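Local coordinates for protein DNMT2 (Spodoptera frugiperda, PDB 4H0N) that probably methylates cytosine 38 in the anticodon loop of tRNA(Asp), and also cytosine in DNA, using S-adenosyl-L-methionine as methyl donor, at residues L208-E211 / K212-R215; E254-Q257 / K258-A262. The protein carries 3 engineered substitutions. One frame throughout, in Å; residues are numbered along the deposited sequence.

Interaction 1. Residues L208-E211 / K212-R215; sequences LVPE and KMLR
Leu214 folds back over the loop that leads into its own short helix and meets Val209 and Pro210 there. Its CB lies 3.3 Å from Glu211 O, the carbonyl one turn earlier. CG comes to the oxygen of Pro210, and with chi1 at -68° this branch point is turned opposite the carbonyl carbon, back toward the start of the turn. Of the two methyls, CD1 runs beside Val209 O, while CD2 touches Val209 CG1 at 3.8 Å, the two side chains crossing at a slant. The same CG1 methyl also rests on Met213 CB at 3.5 Å, where valine and methionine meet at about a right angle, so one compact branched residue serves two neighbours of the helix.

The backbone closes this turn. Leu214 N donates to Pro210 O over 3.0 Å, and a weak bond runs from Arg215 N to Glu211 O. Proline is tolerated at the entry because first-turn amides have no helical carbonyl before them to bond, so its missing N-H costs nothing, while its carbonyl still accepts a bond. Its ring lies alongside Lys212, whose bent chain brings CE to Pro210 CB at 3.7 Å, and Met213 CG flanks Pro210 CD. Shortening Leu214 to an alanine removes the methyl that meets Val209 CG1 and would probably open a gap between that valine and Lys278 of helix 271-278.

Tyr284 packs against Val209, Pro210 and Met213, and Glu211 leans on Val274 and Lys278. This is the first turn of a short, weakly bonded helix entered through proline, away from the annotated sites. Val209, Met213 and Leu214 are buried, whereas Glu211, Lys212 and Arg215 are exposed, consistent with a helix start fixed by backbone bonds and an apolar face packed inward.

Interaction 2. Residues E254-Q257 / K258-A262; sequences EVVQ and KCYAA. Engineered in segment 258-262: Ala261 (natural residue Glu), Ala262 (natural residue Glu).
Val256 puts CG1 anti to its backbone N (chi1 173°), and Tyr260, one turn on, has chi1 at -96°, away from the usual staggered value; together these settings bring the valine methyl beside the tyrosine ring. The two side chains run side by side in the same direction, and CG1 meets Tyr260 CE2 at 3.8 Å, with CD2 equally near. The oxygen of Val256 lies in the plane of the ring, at its edge, 3.2 Å from Tyr260 CD2. The same oxygen accepts the amide: Tyr260 N donates to Val256 O over 3.1 Å.

Three more bonds repeat the pattern, from Lys258 N to Glu254 O, Cys259 N to Val255 O and Ala261 N to Gln257 O. Residue types follow the helix faces. Buried Val256 packs on Tyr224, and the small Cys259 fits against Leu276 and Phe277 of helix 271-278. Tyrosine joins both needs, its ring meeting Phe277 edge-to-face while its hydroxyl hydrogen-bonds to Ala217 O. Glu254, Gln257 and Lys258, polar and exposed, suit the outer side; Ala261 and Ala262 are engineered replacements of glutamates. Repeated bonds from each amide to the carbonyl four residues before, with one apolar side turned inward, are characteristic of a surface amphipathic alpha-helix.

In the fold
From the N terminus the chain first builds the mixed, Rossmann-like sheet of the methyltransferase core, and only after strand 161-168 reaches interaction 1, where a loop turns into helix 211-214. Further on, interaction 2 lies entirely within helix 253-262. Each is a local turn between adjoining segments, so neither closes a long loop; they follow in series, without nesting or crossing. Their centres are about 17 Å apart and their nearest atoms about 8 Å, with no direct touch. What joins them is helix 271-278, against which both pack, through Val274 and Lys278 for 208-215 and Leu276 and Phe277 for 254-262. Both lie away from the cofactor pocket.

Interaction 1. Residues L208-E211 / K212-R215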
# COMPACT_ATOMS: atom_id res chain seq x y z
N LEU A 208 -13.86 -18.66 4.97
CA LEU A 208 -13.22 -19.95 4.75
C LEU A 208 -12.85 -20.11 3.29
O LEU A 208 -13.64 -19.79 2.41
CB LEU A 208 -14.12 -21.10 5.20
CG LEU A 208 -14.13 -21.41 6.70
CD1 LEU A 208 -15.29 -22.31 7.05
CD2 LEU A 208 -12.82 -22.04 7.14
N VAL A 209 -11.65 -20.59 3.04
CA VAL A 209 -11.18 -20.81 1.68
C VAL A 209 -12.01 -21.91 1.00
O VAL A 209 -12.16 -23.01 1.55
CB VAL A 209 -9.68 -21.14 1.68
CG1 VAL A 209 -9.18 -21.42 0.28
CG2 VAL A 209 -8.90 -19.99 2.30
N PRO A 210 -12.58 -21.60 -0.18
CA PRO A 210 -13.47 -22.51 -0.92
C PRO A 210 -12.74 -23.72 -1.50
O PRO A 210 -11.52 -23.69 -1.61
CB PRO A 210 -13.98 -21.62 -2.06
CG PRO A 210 -13.74 -20.22 -1.62
CD PRO A 210 -12.48 -20.28 -0.82
N GLU A 211 -13.50 -24.75 -1.86
CA GLU A 211 -12.93 -26.01 -2.35
C GLU A 211 -12.11 -25.85 -3.63
O GLU A 211 -11.01 -26.41 -3.73
CB GLU A 211 -14.03 -27.03 -2.59
CG GLU A 211 -14.78 -27.45 -1.34
CD GLU A 211 -15.71 -28.62 -1.59
OE1 GLU A 211 -15.97 -28.93 -2.77
OE2 GLU A 211 -16.18 -29.22 -0.60
N LYS A 212 -12.65 -25.11 -4.59
CA LYS A 212 -11.95 -24.87 -5.85
C LYS A 212 -10.55 -24.32 -5.57
O LYS A 212 -9.58 -24.73 -6.20
CB LYS A 212 -12.75 -23.91 -6.74
CG LYS A 212 -13.60 -22.91 -5.96
CD LYS A 212 -13.49 -21.51 -6.55
CE LYS A 212 -13.16 -20.48 -5.47
NZ LYS A 212 -12.63 -19.18 -6.02
N MET A 213 -10.47 -23.41 -4.60
CA MET A 213 -9.20 -22.86 -4.13
C MET A 213 -8.33 -23.89 -3.44
O MET A 213 -7.11 -23.91 -3.63
CB MET A 213 -9.47 -21.73 -3.15
CG MET A 213 -9.84 -20.43 -3.81
SD MET A 213 -8.56 -19.95 -4.97
CE MET A 213 -9.40 -18.65 -5.83
N LEU A 214 -8.95 -24.75 -2.64
CA LEU A 214 -8.24 -25.77 -1.88
C LEU A 214 -7.55 -26.77 -2.80
O LEU A 214 -6.71 -27.54 -2.36
CB LEU A 214 -9.19 -26.49 -0.92
CG LEU A 214 -9.72 -25.67 0.25
CD1 LEU A 214 -10.60 -26.52 1.14
CD2 LEU A 214 -8.58 -25.09 1.06
N ARG A 215 -7.92 -26.76 -4.08
CA ARG A 215 -7.21 -27.57 -5.07
C ARG A 215 -5.78 -27.06 -5.26
O ARG A 215 -4.87 -27.83 -5.57
CB ARG A 215 -7.94 -27.59 -6.42
CG ARG A 215 -9.27 -28.33 -6.42
CD ARG A 215 -9.75 -28.64 -7.84
NE ARG A 215 -9.36 -29.98 -8.29
CZ ARG A 215 -8.60 -30.23 -9.35
NH1 ARG A 215 -8.14 -29.24 -10.10
NH2 ARG A 215 -8.30 -31.49 -9.67

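Interaction 2. Residues E254-Q257 / K258-A262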
# COMPACT_ATOMS: atom_id res chain seq x y z
N GLU A 254 1.73 -28.20 13.22
CA GLU A 254 2.01 -29.62 13.15
C GLU A 254 0.85 -30.37 12.50
O GLU A 254 1.06 -31.29 11.71
CB GLU A 254 2.28 -30.17 14.55
CG GLU A 254 3.10 -31.45 14.55
CD GLU A 254 3.78 -31.70 15.88
OE1 GLU A 254 4.63 -32.62 15.95
OE2 GLU A 254 3.47 -30.98 16.85
N VAL A 255 -0.36 -29.95 12.82
CA VAL A 255 -1.55 -30.53 12.21
C VAL A 255 -1.58 -30.24 10.71
O VAL A 255 -1.91 -31.12 9.91
CB VAL A 255 -2.84 -30.01 12.89
CG1 VAL A 255 -4.07 -30.48 12.14
CG2 VAL A 255 -2.88 -30.47 14.35
N VAL A 256 -1.22 -29.02 10.35
CA VAL A 256 -1.16 -28.61 8.95
C VAL A 256 -0.20 -29.49 8.14
O VAL A 256 -0.48 -29.83 6.99
CB VAL A 256 -0.76 -27.10 8.81
CG1 VAL A 256 -0.54 -26.71 7.35
CG2 VAL A 256 -1.83 -26.21 9.44
N GLN A 257 0.91 -29.87 8.75
CA GLN A 257 1.91 -30.70 8.09
C GLN A 257 1.46 -32.14 7.86
O GLN A 257 1.77 -32.73 6.83
CB GLN A 257 3.21 -30.69 8.90
CG GLN A 257 3.90 -29.35 8.92
CD GLN A 257 4.82 -29.16 7.73
OE1 GLN A 257 4.67 -29.82 6.70
NE2 GLN A 257 5.80 -28.27 7.88
N LYS A 258 0.73 -32.70 8.82
CA LYS A 258 0.23 -34.06 8.70
C LYS A 258 -0.74 -34.15 7.53
O LYS A 258 -0.71 -35.11 6.76
CB LYS A 258 -0.47 -34.49 10.00
CG LYS A 258 -0.69 -35.99 10.12
CD LYS A 258 -1.30 -36.34 11.48
CE LYS A 258 -0.96 -37.77 11.89
NZ LYS A 258 -1.66 -38.17 13.15
N CYS A 259 -1.59 -33.13 7.40
CA CYS A 259 -2.56 -33.08 6.32
C CYS A 259 -1.85 -33.02 4.98
O CYS A 259 -2.19 -33.76 4.06
CB CYS A 259 -3.47 -31.86 6.48
SG CYS A 259 -4.59 -31.59 5.08
N TYR A 260 -0.86 -32.14 4.89
CA TYR A 260 -0.06 -32.01 3.67
C TYR A 260 0.60 -33.33 3.28
O TYR A 260 0.71 -33.64 2.10
CB TYR A 260 1.00 -30.92 3.84
CG TYR A 260 0.59 -29.57 3.30
CD1 TYR A 260 0.69 -29.29 1.94
CD2 TYR A 260 0.11 -28.58 4.14
CE1 TYR A 260 0.32 -28.05 1.44
CE2 TYR A 260 -0.26 -27.34 3.65
CZ TYR A 260 -0.16 -27.08 2.30
OH TYR A 260 -0.53 -25.85 1.81
N ALA A 261 1.05 -34.08 4.28
CA ALA A 261 1.68 -35.38 4.04
C ALA A 261 0.65 -36.40 3.56
O ALA A 261 0.89 -37.14 2.61
CB ALA A 261 2.37 -35.87 5.29
N ALA A 262 -0.49 -36.44 4.24
CA ALA A 262 -1.56 -37.37 3.89
C ALA A 262 -2.13 -37.03 2.51
O ALA A 262 -2.54 -37.92 1.77
CB ALA A 262 -2.65 -37.35 4.95